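Local structure of TRAP dicarboxylate transporter, DctP subunit (Anaerococcus prevoti, 4N91) at residues 94-99 / 108-113; 155-160 / 223-228; 249-252 / 258-261. The protein binds D-glucuronate in both anomeric forms and probably serves as the extracytoplasmic solute-binding component of a TRAP transporter. One frame throughout, in Å; residues are numbered along the deposited sequence.

Contact 1. Residues 94-99 / 108-113; sequences ASNAIL and IFNLPY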
ATOM      1  N   ALA A  94      -0.640  -3.694  -6.038  1.00 12.92           N
ATOM      2  CA  ALA A  94       0.232  -4.268  -5.026  1.00 14.63           C
ATOM      3  C   ALA A  94       0.743  -3.187  -4.089  1.00 16.35           C
ATOM      4  O   ALA A  94       1.107  -2.100  -4.528  1.00 16.81           O
ATOM      5  CB  ALA A  94       1.416  -4.956  -5.686  1.00 16.85           C
ATOM      6  N   SER A  95       0.799  -3.478  -2.795  1.00 14.49           N
ATOM      7  CA  SER A  95       1.403  -2.543  -1.869  1.00 13.07           C
ATOM      8  C   SER A  95       2.879  -2.407  -2.167  1.00 13.04           C
ATOM      9  O   SER A  95       3.563  -3.383  -2.497  1.00 15.44           O
ATOM     10  CB  SER A  95       1.231  -3.015  -0.427  1.00 15.05           C
ATOM     11  OG  SER A  95       1.864  -2.136   0.482  1.00 14.47           O
ATOM     12  N   ASN A  96       3.376  -1.193  -2.059  1.00 14.44           N
ATOM     13  CA  ASN A  96       4.803  -0.949  -2.238  1.00 13.22           C
ATOM     14  C   ASN A  96       5.626  -1.857  -1.311  1.00 14.44           C
ATOM     15  O   ASN A  96       6.774  -2.214  -1.617  1.00 15.69           O
ATOM     16  CB  ASN A  96       5.092   0.505  -1.924  1.00 12.75           C
ATOM     17  CG  ASN A  96       6.435   0.949  -2.413  1.00 20.20           C
ATOM     18  OD1 ASN A  96       6.587   1.307  -3.572  1.00 23.55           O
ATOM     19  ND2 ASN A  96       7.417   0.923  -1.539  1.00 18.24           N
ATOM     20  N   ALA A  97       5.044  -2.209  -0.165  1.00 15.03           N
ATOM     21  CA  ALA A  97       5.735  -3.032   0.824  1.00 17.05           C
ATOM     22  C   ALA A  97       6.300  -4.305   0.192  1.00 18.06           C
ATOM     23  O   ALA A  97       7.385  -4.745   0.549  1.00 17.21           O
ATOM     24  CB  ALA A  97       4.796  -3.383   1.980  1.00 15.55           C
ATOM     25  N   ILE A  98       5.547  -4.940  -0.698  1.00 12.57           N
ATOM     26  CA  ILE A  98       5.990  -6.212  -1.249  1.00 16.42           C
ATOM     27  C   ILE A  98       6.821  -6.077  -2.516  1.00 15.32           C
ATOM     28  O   ILE A  98       7.536  -6.988  -2.894  1.00 16.34           O
ATOM     29  CB  ILE A  98       4.840  -7.221  -1.479  1.00 16.08           C
ATOM     30  CG1 ILE A  98       3.944  -6.777  -2.621  1.00 15.90           C
ATOM     31  CG2 ILE A  98       4.031  -7.480  -0.149  1.00 15.61           C
ATOM     32  CD1 ILE A  98       3.011  -7.858  -3.111  1.00 20.43           C
ATOM     33  N   LEU A  99       6.781  -4.915  -3.155  1.00 15.00           N
ATOM     34  CA  LEU A  99       7.503  -4.742  -4.408  1.00 14.94           C
ATOM     35  C   LEU A  99       9.008  -4.679  -4.189  1.00 14.86           C
ATOM     36  O   LEU A  99       9.771  -4.981  -5.096  1.00 16.70           O
ATOM     37  CB  LEU A  99       7.020  -3.520  -5.152  1.00 15.87           C
ATOM     38  CG  LEU A  99       5.563  -3.640  -5.631  1.00 17.24           C
ATOM     39  CD1 LEU A  99       5.159  -2.361  -6.329  1.00 19.61           C
ATOM     40  CD2 LEU A  99       5.355  -4.828  -6.549  1.00 17.48           C
ATOM     41  N   ILE A 108      12.490   2.573  -1.038  1.00 17.99           N
ATOM     42  CA  ILE A 108      12.443   3.985  -0.654  1.00 20.29           C
ATOM     43  C   ILE A 108      11.135   4.373   0.055  1.00 16.25           C
ATOM     44  O   ILE A 108      11.158   5.039   1.102  1.00 20.44           O
ATOM     45  CB  ILE A 108      12.736   4.916  -1.870  1.00 18.26           C
ATOM     46  CG1 ILE A 108      12.760   6.387  -1.454  1.00 23.41           C
ATOM     47  CG2 ILE A 108      11.733   4.728  -3.006  1.00 21.75           C
ATOM     48  CD1 ILE A 108      13.856   6.740  -0.536  1.00 27.75           C
ATOM     49  N   PHE A 109      10.007   3.960  -0.504  1.00 16.54           N
ATOM     50  CA  PHE A 109       8.711   4.364   0.073  1.00 18.59           C
ATOM     51  C   PHE A 109       8.259   3.481   1.244  1.00 25.34           C
ATOM     52  O   PHE A 109       7.189   3.704   1.806  1.00 28.57           O
ATOM     53  CB  PHE A 109       7.608   4.404  -0.979  1.00 19.51           C
ATOM     54  CG  PHE A 109       7.917   5.272  -2.158  1.00 17.75           C
ATOM     55  CD1 PHE A 109       8.375   6.569  -1.994  1.00 21.43           C
ATOM     56  CD2 PHE A 109       7.752   4.791  -3.442  1.00 19.70           C
ATOM     57  CE1 PHE A 109       8.652   7.347  -3.096  1.00 20.76           C
ATOM     58  CE2 PHE A 109       8.037   5.582  -4.542  1.00 24.39           C
ATOM     59  CZ  PHE A 109       8.500   6.841  -4.364  1.00 22.44           C
ATOM     60  N   ASN A 110       9.059   2.488   1.601  1.00 15.93           N
ATOM     61  CA  ASN A 110       8.785   1.646   2.779  1.00 20.86           C
ATOM     62  C   ASN A 110       9.508   2.108   4.039  1.00 21.17           C
ATOM     63  O   ASN A 110       9.331   1.520   5.108  1.00 19.70           O
ATOM     64  CB  ASN A 110       9.148   0.192   2.486  1.00 21.38           C
ATOM     65  CG  ASN A 110       8.285  -0.394   1.392  1.00 18.73           C
ATOM     66  OD1 ASN A 110       7.143   0.036   1.215  1.00 20.97           O
ATOM     67  ND2 ASN A 110       8.835  -1.326   0.623  1.00 18.90           N
ATOM     68  N   LEU A 111      10.298   3.171   3.935  1.00 17.95           N
ATOM     69  CA  LEU A 111      11.028   3.678   5.091  1.00 19.59           C
ATOM     70  C   LEU A 111      10.053   4.245   6.123  1.00 22.55           C
ATOM     71  O   LEU A 111       9.168   5.003   5.776  1.00 17.93           O
ATOM     72  CB  LEU A 111      12.012   4.772   4.669  1.00 19.85           C
ATOM     73  CG  LEU A 111      13.156   4.317   3.757  1.00 22.45           C
ATOM     74  CD1 LEU A 111      14.010   5.512   3.318  1.00 25.49           C
ATOM     75  CD2 LEU A 111      13.997   3.281   4.478  1.00 27.05           C
ATOM     76  N   PRO A 112      10.225   3.891   7.400  1.00 19.79           N
ATOM     77  CA  PRO A 112       9.389   4.465   8.453  1.00 21.43           C
ATOM     78  C   PRO A 112       9.671   5.945   8.679  1.00 17.58           C
ATOM     79  O   PRO A 112      10.826   6.399   8.544  1.00 19.44           O
ATOM     80  CB  PRO A 112       9.795   3.675   9.702  1.00 23.63           C
ATOM     81  CG  PRO A 112      10.576   2.511   9.208  1.00 29.29           C
ATOM     82  CD  PRO A 112      11.189   2.915   7.927  1.00 23.05           C
ATOM     83  N   TYR A 113       8.608   6.679   8.994  1.00 16.54           N
ATOM     84  CA  TYR A 113       8.695   8.090   9.330  1.00 20.55           C
ATOM     85  C   TYR A 113       9.461   8.856   8.271  1.00 22.22           C
ATOM     86  O   TYR A 113      10.319   9.688   8.570  1.00 21.50           O
ATOM     87  CB  TYR A 113       9.306   8.249  10.716  1.00 20.92           C
ATOM     88  CG  TYR A 113       8.439   7.607  11.757  1.00 18.45           C
ATOM     89  CD1 TYR A 113       7.200   8.144  12.069  1.00 20.70           C
ATOM     90  CD2 TYR A 113       8.820   6.441  12.398  1.00 15.80           C
ATOM     91  CE1 TYR A 113       6.383   7.553  13.010  1.00 19.56           C
ATOM     92  CE2 TYR A 113       8.020   5.846  13.337  1.00 18.16           C
ATOM     93  CZ  TYR A 113       6.793   6.398  13.634  1.00 18.96           C
ATOM     94  OH  TYR A 113       5.968   5.790  14.564  1.00 19.73           O
TER
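The side-chain amide of Asn110 is bonded twice to Asn96, accepting from its side-chain amide and donating to its backbone carbonyl. Asn96 ND2 donates to Asn110 OD1 over 2.9 Å, and the N-H points almost straight at the oxygen (173°). In return Asn110 ND2 reaches the backbone of the other residue, Asn96 O, over 3.2 Å. Each donor keeps its acceptor in its own amide plane, yet each approaches the accepting carbonyl from well above that carbonyl's plane, and the two amides are turned 65° against each other. With chi1 at -165° the Asn96 amide swings away from the backbone N and out to the loop. This is the close-fitting part of the contact. Each amide nitrogen has a further partner: Asn96 ND2 with Trp106 O and Asn110 ND2 with Glu100 OE1, so both groups are fixed in rotation by residues of the intervening loop.

The fit is looser beside Phe109, although this side too is buried rather than facing solvent. Its CB rests 3.5 Å from Asn96 ND2, and Asn96 OD1 lies at the ring edge, 3.7 Å from CD2, without a hydrogen-bond partner. Ile108 CG2 covers one ring face. Ala97 adds a light touch, its backbone N 3.4 Å from Asn110 OD1 at too poor an angle to bond; that N-H is instead capped by Ser95 OG.

Ser95, at this N-cap, belongs to the glucuronate pocket and also meets Gln177. The contact thus ties the junction of strand 91-95 and the weakly bonded helix 96-99 to the loop leading to helix 118-125, with strand 242-247 against Asn96 and helix 77-86 packed on Ile98.

Contact 2. Residues 155-160 / 223-228; sequences SFYTKD and NGHGEV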
ATOM      1  N   SER A 155      -0.644   2.170  11.323  1.00 12.00           N
ATOM      2  CA  SER A 155      -0.456   2.225  12.755  1.00 11.84           C
ATOM      3  C   SER A 155      -0.792   0.874  13.376  1.00 13.40           C
ATOM      4  O   SER A 155      -1.585   0.128  12.808  1.00 12.70           O
ATOM      5  CB  SER A 155      -1.418   3.239  13.350  1.00 14.79           C
ATOM      6  OG  SER A 155      -1.018   4.564  13.051  1.00 14.97           O
ATOM      7  N   PHE A 156      -0.279   0.622  14.588  1.00 13.47           N
ATOM      8  CA  PHE A 156      -0.516  -0.644  15.287  1.00 10.87           C
ATOM      9  C   PHE A 156      -1.918  -0.765  15.861  1.00 13.85           C
ATOM     10  O   PHE A 156      -2.466   0.185  16.435  1.00 14.42           O
ATOM     11  CB  PHE A 156       0.520  -0.812  16.403  1.00 12.37           C
ATOM     12  CG  PHE A 156       1.910  -1.016  15.883  1.00 12.57           C
ATOM     13  CD1 PHE A 156       2.231  -2.163  15.207  1.00 13.13           C
ATOM     14  CD2 PHE A 156       2.896  -0.042  16.052  1.00 14.54           C
ATOM     15  CE1 PHE A 156       3.504  -2.343  14.682  1.00 18.34           C
ATOM     16  CE2 PHE A 156       4.150  -0.226  15.545  1.00 16.90           C
ATOM     17  CZ  PHE A 156       4.459  -1.366  14.854  1.00 16.57           C
ATOM     18  N   TYR A 157      -2.479  -1.958  15.761  1.00 11.85           N
ATOM     19  CA  TYR A 157      -3.686  -2.284  16.516  1.00 11.12           C
ATOM     20  C   TYR A 157      -3.528  -3.682  17.093  1.00 11.09           C
ATOM     21  O   TYR A 157      -2.899  -4.565  16.510  1.00 13.19           O
ATOM     22  CB  TYR A 157      -4.961  -2.168  15.679  1.00 10.63           C
ATOM     23  CG  TYR A 157      -4.967  -2.838  14.308  1.00 11.39           C
ATOM     24  CD1 TYR A 157      -4.512  -2.163  13.185  1.00 12.24           C
ATOM     25  CD2 TYR A 157      -5.455  -4.133  14.136  1.00 12.35           C
ATOM     26  CE1 TYR A 157      -4.555  -2.745  11.926  1.00 11.87           C
ATOM     27  CE2 TYR A 157      -5.485  -4.728  12.897  1.00 12.44           C
ATOM     28  CZ  TYR A 157      -5.043  -4.025  11.787  1.00 12.10           C
ATOM     29  OH  TYR A 157      -5.090  -4.590  10.530  1.00 13.20           O
ATOM     30  N   THR A 158      -4.087  -3.860  18.284  1.00 12.84           N
ATOM     31  CA  THR A 158      -3.895  -5.061  19.038  1.00 11.78           C
ATOM     32  C   THR A 158      -5.189  -5.476  19.739  1.00 13.47           C
ATOM     33  O   THR A 158      -6.111  -4.685  19.903  1.00 14.12           O
ATOM     34  CB  THR A 158      -2.833  -4.816  20.114  1.00 15.92           C
ATOM     35  OG1 THR A 158      -3.206  -3.643  20.844  1.00 17.49           O
ATOM     36  CG2 THR A 158      -1.444  -4.592  19.505  1.00 17.30           C
ATOM     37  N   LYS A 159      -5.223  -6.737  20.151  1.00 15.95           N
ATOM     38  CA  LYS A 159      -6.369  -7.316  20.834  1.00 13.06           C
ATOM     39  C   LYS A 159      -6.389  -7.082  22.332  1.00 15.58           C
ATOM     40  O   LYS A 159      -7.406  -6.644  22.880  1.00 19.34           O
ATOM     41  CB  LYS A 159      -6.379  -8.831  20.554  1.00 17.53           C
ATOM     42  CG  LYS A 159      -7.515  -9.578  21.230  1.00 25.64           C
ATOM     43  CD  LYS A 159      -7.607 -10.990  20.673  1.00 34.93           C
ATOM     44  CE  LYS A 159      -8.810 -11.738  21.217  1.00 45.48           C
ATOM     45  NZ  LYS A 159      -8.691 -11.879  22.680  1.00 49.64           N
ATOM     46  N   ASP A 160      -5.301  -7.434  23.001  1.00 17.06           N
ATOM     47  CA  ASP A 160      -5.317  -7.582  24.459  1.00 20.62           C
ATOM     48  C   ASP A 160      -4.750  -6.421  25.211  1.00 24.44           C
ATOM     49  O   ASP A 160      -5.230  -6.110  26.294  1.00 29.18           O
ATOM     50  CB  ASP A 160      -4.554  -8.837  24.879  1.00 27.09           C
ATOM     51  CG  ASP A 160      -5.322 -10.115  24.563  1.00 41.80           C
ATOM     52  OD1 ASP A 160      -6.576 -10.066  24.540  1.00 44.14           O
ATOM     53  OD2 ASP A 160      -4.671 -11.155  24.328  1.00 50.93           O
ATOM     54  N   ASN A 223     -12.364  -4.919   6.510  1.00 16.73           N
ATOM     55  CA  ASN A 223     -11.808  -6.259   6.628  1.00 15.79           C
ATOM     56  C   ASN A 223     -12.093  -6.898   7.981  1.00 14.43           C
ATOM     57  O   ASN A 223     -11.677  -8.019   8.232  1.00 16.21           O
ATOM     58  CB  ASN A 223     -10.314  -6.241   6.339  1.00 14.28           C
ATOM     59  CG  ASN A 223     -10.008  -5.503   5.052  1.00 16.78           C
ATOM     60  OD1 ASN A 223      -9.755  -4.297   5.059  1.00 18.10           O
ATOM     61  ND2 ASN A 223     -10.155  -6.198   3.929  1.00 24.42           N
ATOM     62  N   GLY A 224     -12.829  -6.176   8.827  1.00 16.25           N
ATOM     63  CA  GLY A 224     -13.328  -6.714  10.072  1.00 17.07           C
ATOM     64  C   GLY A 224     -12.330  -6.861  11.210  1.00 14.86           C
ATOM     65  O   GLY A 224     -12.654  -7.464  12.230  1.00 15.28           O
ATOM     66  N   HIS A 225     -11.119  -6.309  11.081  1.00 11.73           N
ATOM     67  CA  HIS A 225     -10.139  -6.537  12.131  1.00 12.57           C
ATOM     68  C   HIS A 225     -10.530  -5.894  13.460  1.00 14.65           C
ATOM     69  O   HIS A 225     -10.048  -6.293  14.520  1.00 14.69           O
ATOM     70  CB  HIS A 225      -8.760  -6.032  11.726  1.00 13.83           C
ATOM     71  CG  HIS A 225      -8.221  -6.684  10.500  1.00 11.43           C
ATOM     72  ND1 HIS A 225      -7.022  -6.317   9.934  1.00 13.48           N
ATOM     73  CD2 HIS A 225      -8.729  -7.656   9.703  1.00 11.90           C
ATOM     74  CE1 HIS A 225      -6.810  -7.030   8.845  1.00 13.31           C
ATOM     75  NE2 HIS A 225      -7.828  -7.851   8.682  1.00 12.50           N
ATOM     76  N   GLY A 226     -11.389  -4.890  13.395  1.00 14.35           N
ATOM     77  CA  GLY A 226     -11.888  -4.239  14.596  1.00 15.52           C
ATOM     78  C   GLY A 226     -12.877  -5.068  15.381  1.00 17.38           C
ATOM     79  O   GLY A 226     -13.249  -4.705  16.511  1.00 18.52           O
ATOM     80  N   GLU A 227     -13.281  -6.206  14.826  1.00 16.17           N
ATOM     81  CA  GLU A 227     -14.120  -7.146  15.578  1.00 16.17           C
ATOM     82  C   GLU A 227     -13.289  -7.805  16.674  1.00 16.68           C
ATOM     83  O   GLU A 227     -13.811  -8.146  17.739  1.00 22.72           O
ATOM     84  CB  GLU A 227     -14.706  -8.225  14.655  1.00 18.09           C
ATOM     85  CG  GLU A 227     -15.695  -7.719  13.656  1.00 25.24           C
ATOM     86  CD  GLU A 227     -16.227  -8.830  12.758  1.00 39.24           C
ATOM     87  OE1 GLU A 227     -15.987 -10.020  13.075  1.00 40.01           O
ATOM     88  OE2 GLU A 227     -16.880  -8.507  11.740  1.00 48.67           O
ATOM     89  N   VAL A 228     -11.997  -8.003  16.403  1.00 14.26           N
ATOM     90  CA  VAL A 228     -11.097  -8.641  17.331  1.00 14.96           C
ATOM     91  C   VAL A 228     -10.208  -7.624  18.039  1.00 19.71           C
ATOM     92  O   VAL A 228      -9.990  -7.722  19.241  1.00 19.74           O
ATOM     93  CB  VAL A 228     -10.179  -9.636  16.608  1.00 20.70           C
ATOM     94  CG1 VAL A 228      -9.107 -10.168  17.568  1.00 24.67           C
ATOM     95  CG2 VAL A 228     -10.992 -10.764  15.979  1.00 30.38           C
TER
HETATM   96  O   HOH W   1      -9.572  -5.818  21.644  1.00 19.94           O
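Tyr157 OH and His225 ND1 meet in a short hydrogen bond of 2.7 Å, in which either atom could be the donor. The two rings come together rim to rim, neither over the face of the other, with their planes 40° apart and their centroids separated by 5.8 Å. The phenol enters at the edge of the imidazole, and Tyr157 CE2 also brushes His225 CB at 3.7 Å, adding a nonpolar flank to the polar link. Tyr157 holds its ring between the backbone N and the carbonyl carbon (chi1 48°), a rotamer that sends the hydroxyl across to residues 223-228.

Further along, Lys159 lays its aliphatic chain against Val228, with CD 3.5 Å from CG1, while the chain bends at its last torsion (chi4 -62°) and NZ forms a salt bridge with Asp160 OD1 whose hydrogen bond is weak. A water donates to both Lys159 O, 2.6 Å away, and Val228 O, bridging the two backbones at this more exposed end.

In the next shell, Ser219 and Leu220 pack on Tyr157, and Ser219 also touches His225. The tyrosine side chain comes within about 4 Å of that of Asn215, a glucuronate-binding residue. A phenylalanine in place of Tyr157 would probably leave His225 ND1 without this hydrogen-bond mate and the imidazole less firmly fixed in rotation, even with the ring packing largely kept.

Strand 154-158 lies between strands 212-215 and 231-238 in a mixed sheet: Tyr157 pairs with Ala213, and Thr158 with Tyr231. Loop 223-228, which connects helix 218-221 to strand 231-238, is backed by helix 201-207, where Val201 and Leu205 receive His225 and Leu205 and Gln206 receive Val228.

Contact 3. Residues 249-252 / 258-261; sequences SWLE and DRKV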
ATOM      1  N   SER A 249       5.276  -6.133 -21.300  1.00 23.94           N
ATOM      2  CA  SER A 249       5.100  -6.491 -22.716  1.00 26.78           C
ATOM      3  C   SER A 249       3.732  -6.091 -23.222  1.00 25.34           C
ATOM      4  O   SER A 249       3.586  -5.547 -24.329  1.00 24.10           O
ATOM      5  CB  SER A 249       5.316  -7.998 -22.922  1.00 26.10           C
ATOM      6  OG  SER A 249       6.662  -8.322 -22.697  1.00 33.99           O
ATOM      7  N   TRP A 250       2.720  -6.331 -22.397  1.00 24.01           N
ATOM      8  CA  TRP A 250       1.362  -5.966 -22.759  1.00 23.51           C
ATOM      9  C   TRP A 250       1.225  -4.464 -22.961  1.00 22.30           C
ATOM     10  O   TRP A 250       0.692  -3.993 -23.972  1.00 22.25           O
ATOM     11  CB  TRP A 250       0.350  -6.447 -21.703  1.00 21.99           C
ATOM     12  CG  TRP A 250      -0.960  -5.820 -21.954  1.00 22.23           C
ATOM     13  CD1 TRP A 250      -1.815  -6.094 -22.983  1.00 23.98           C
ATOM     14  CD2 TRP A 250      -1.578  -4.773 -21.190  1.00 22.59           C
ATOM     15  NE1 TRP A 250      -2.914  -5.300 -22.909  1.00 22.96           N
ATOM     16  CE2 TRP A 250      -2.800  -4.471 -21.818  1.00 20.96           C
ATOM     17  CE3 TRP A 250      -1.209  -4.060 -20.045  1.00 21.43           C
ATOM     18  CZ2 TRP A 250      -3.660  -3.480 -21.345  1.00 26.95           C
ATOM     19  CZ3 TRP A 250      -2.076  -3.085 -19.565  1.00 21.05           C
ATOM     20  CH2 TRP A 250      -3.275  -2.797 -20.214  1.00 23.69           C
ATOM     21  N   LEU A 251       1.703  -3.698 -21.988  1.00 23.27           N
ATOM     22  CA  LEU A 251       1.510  -2.260 -22.032  1.00 25.03           C
ATOM     23  C   LEU A 251       2.239  -1.670 -23.249  1.00 26.54           C
ATOM     24  O   LEU A 251       1.670  -0.897 -24.029  1.00 26.89           O
ATOM     25  CB  LEU A 251       2.001  -1.634 -20.715  1.00 29.60           C
ATOM     26  CG  LEU A 251       1.677  -0.156 -20.510  1.00 38.11           C
ATOM     27  CD1 LEU A 251       0.195   0.043 -20.412  1.00 33.72           C
ATOM     28  CD2 LEU A 251       2.374   0.351 -19.274  1.00 39.20           C
ATOM     29  N   GLU A 252       3.491  -2.047 -23.435  1.00 24.88           N
ATOM     30  CA  GLU A 252       4.274  -1.473 -24.532  1.00 36.62           C
ATOM     31  C   GLU A 252       3.829  -1.983 -25.893  1.00 36.65           C
ATOM     32  O   GLU A 252       4.145  -1.383 -26.922  1.00 37.28           O
ATOM     33  CB  GLU A 252       5.761  -1.723 -24.317  1.00 40.42           C
ATOM     34  CG  GLU A 252       6.312  -0.990 -23.089  1.00 48.45           C
ATOM     35  CD  GLU A 252       5.887   0.483 -23.030  1.00 51.67           C
ATOM     36  OE1 GLU A 252       5.862   1.146 -24.088  1.00 55.17           O
ATOM     37  OE2 GLU A 252       5.570   0.976 -21.919  1.00 53.17           O
ATOM     38  N   ASP A 258      -4.359   3.548 -28.392  1.00 28.49           N
ATOM     39  CA  ASP A 258      -4.886   2.768 -27.280  1.00 25.65           C
ATOM     40  C   ASP A 258      -4.117   3.063 -25.991  1.00 26.42           C
ATOM     41  O   ASP A 258      -4.710   3.203 -24.918  1.00 26.66           O
ATOM     42  CB  ASP A 258      -4.814   1.282 -27.589  1.00 25.49           C
ATOM     43  CG  ASP A 258      -5.710   0.884 -28.733  1.00 40.39           C
ATOM     44  OD1 ASP A 258      -6.230   1.785 -29.414  1.00 48.10           O
ATOM     45  OD2 ASP A 258      -5.893  -0.329 -28.954  1.00 39.32           O
ATOM     46  N   ARG A 259      -2.796   3.134 -26.098  1.00 26.79           N
ATOM     47  CA  ARG A 259      -1.937   3.433 -24.957  1.00 28.27           C
ATOM     48  C   ARG A 259      -2.316   4.778 -24.355  1.00 27.77           C
ATOM     49  O   ARG A 259      -2.320   4.942 -23.142  1.00 26.82           O
ATOM     50  CB  ARG A 259      -0.469   3.463 -25.374  1.00 29.60           C
ATOM     51  CG  ARG A 259       0.492   3.854 -24.260  1.00 28.38           C
ATOM     52  CD  ARG A 259       0.442   2.849 -23.113  1.00 28.88           C
ATOM     53  NE  ARG A 259       1.315   3.230 -22.004  1.00 31.40           N
ATOM     54  CZ  ARG A 259       2.628   3.011 -21.970  1.00 36.32           C
ATOM     55  NH1 ARG A 259       3.239   2.399 -22.978  1.00 35.08           N
ATOM     56  NH2 ARG A 259       3.332   3.398 -20.911  1.00 37.44           N
ATOM     57  N   LYS A 260      -2.630   5.748 -25.203  1.00 28.52           N
ATOM     58  CA  LYS A 260      -2.992   7.064 -24.696  1.00 26.06           C
ATOM     59  C   LYS A 260      -4.262   6.984 -23.843  1.00 22.70           C
ATOM     60  O   LYS A 260      -4.359   7.612 -22.785  1.00 25.27           O
ATOM     61  CB  LYS A 260      -3.144   8.061 -25.844  1.00 32.72           C
ATOM     62  CG  LYS A 260      -1.789   8.486 -26.371  1.00 44.99           C
ATOM     63  CD  LYS A 260      -1.895   9.227 -27.681  1.00 52.69           C
ATOM     64  CE  LYS A 260      -0.578   9.886 -28.028  1.00 58.39           C
ATOM     65  NZ  LYS A 260      -0.542  10.265 -29.462  1.00 64.13           N
ATOM     66  N   VAL A 261      -5.213   6.168 -24.280  1.00 23.36           N
ATOM     67  CA  VAL A 261      -6.463   6.013 -23.548  1.00 24.45           C
ATOM     68  C   VAL A 261      -6.220   5.278 -22.232  1.00 22.32           C
ATOM     69  O   VAL A 261      -6.724   5.686 -21.185  1.00 20.67           O
ATOM     70  CB  VAL A 261      -7.532   5.297 -24.379  1.00 24.30           C
ATOM     71  CG1 VAL A 261      -8.740   4.974 -23.520  1.00 27.77           C
ATOM     72  CG2 VAL A 261      -7.922   6.164 -25.606  1.00 26.51           C
TER
HETATM   73  O   HOH W   2       2.294   1.469 -25.872  1.00 36.86           O
HETATM   74  O   HOH W   3       6.316   2.782 -20.340  1.00 44.07           O
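Arg259 leaves its helix with CG anti to the backbone N and bends at chi2 (62°), bringing the guanidinium against Leu251 and Glu252. Glu252 starts out away from the partner helix, but the fold at its own chi2 (-48°) returns the carboxylate to Arg259. There NH1 faces both oxygens, OE2 at 2.9 Å and OE1 at 3.1 Å; both hydrogen bonds are weak and belong to one salt bridge. The carboxylate and guanidinium planes stand 71° apart, so the coplanar two-nitrogen pairing is not formed. Leu251 covers one face of the guanidinium, with CG 3.6 Å from CZ and CD2 near NH2.

Water fills in at the guanidinium edge. One molecule connects Leu251 O to NH1, and another joins Glu252 OE2 to NH2. Arg259 NE is held by a salt bridge to Asp263 one turn further along the helix, while Glu144 crowds Glu252 OE2 with like charge, an opposition that Arg259 probably offsets. Far from the sugar, these are two consecutive helices joined by a short connection, the short helix 248-253 tied to the first turns of helix 256-290 by a partly exposed salt bridge, with Leu251 on the face of the guanidinium.

Overall arrangement
Contact 1 is the most central, its centre about 7 Å from that of the chain, and is buried throughout; contact 2 is mostly buried but has an exposed lysine end, and contact 3 is only partly buried. Their chemistry follows: neutral amides in the first, a tyrosine-histidine pair with a water-bridged margin in the second, and a hydrated ion pair in the third. Contacts 1 and 3 adjoin the five-stranded sheet through strands 91-95, 242-247 and 143-149, whereas contact 2 belongs to the four-stranded one. Contacts 1 and 2 both lie near the bound glucuronate. Contacts 2 and 3 are on opposite sides of the chain's centre, their own centres about 41 Å apart.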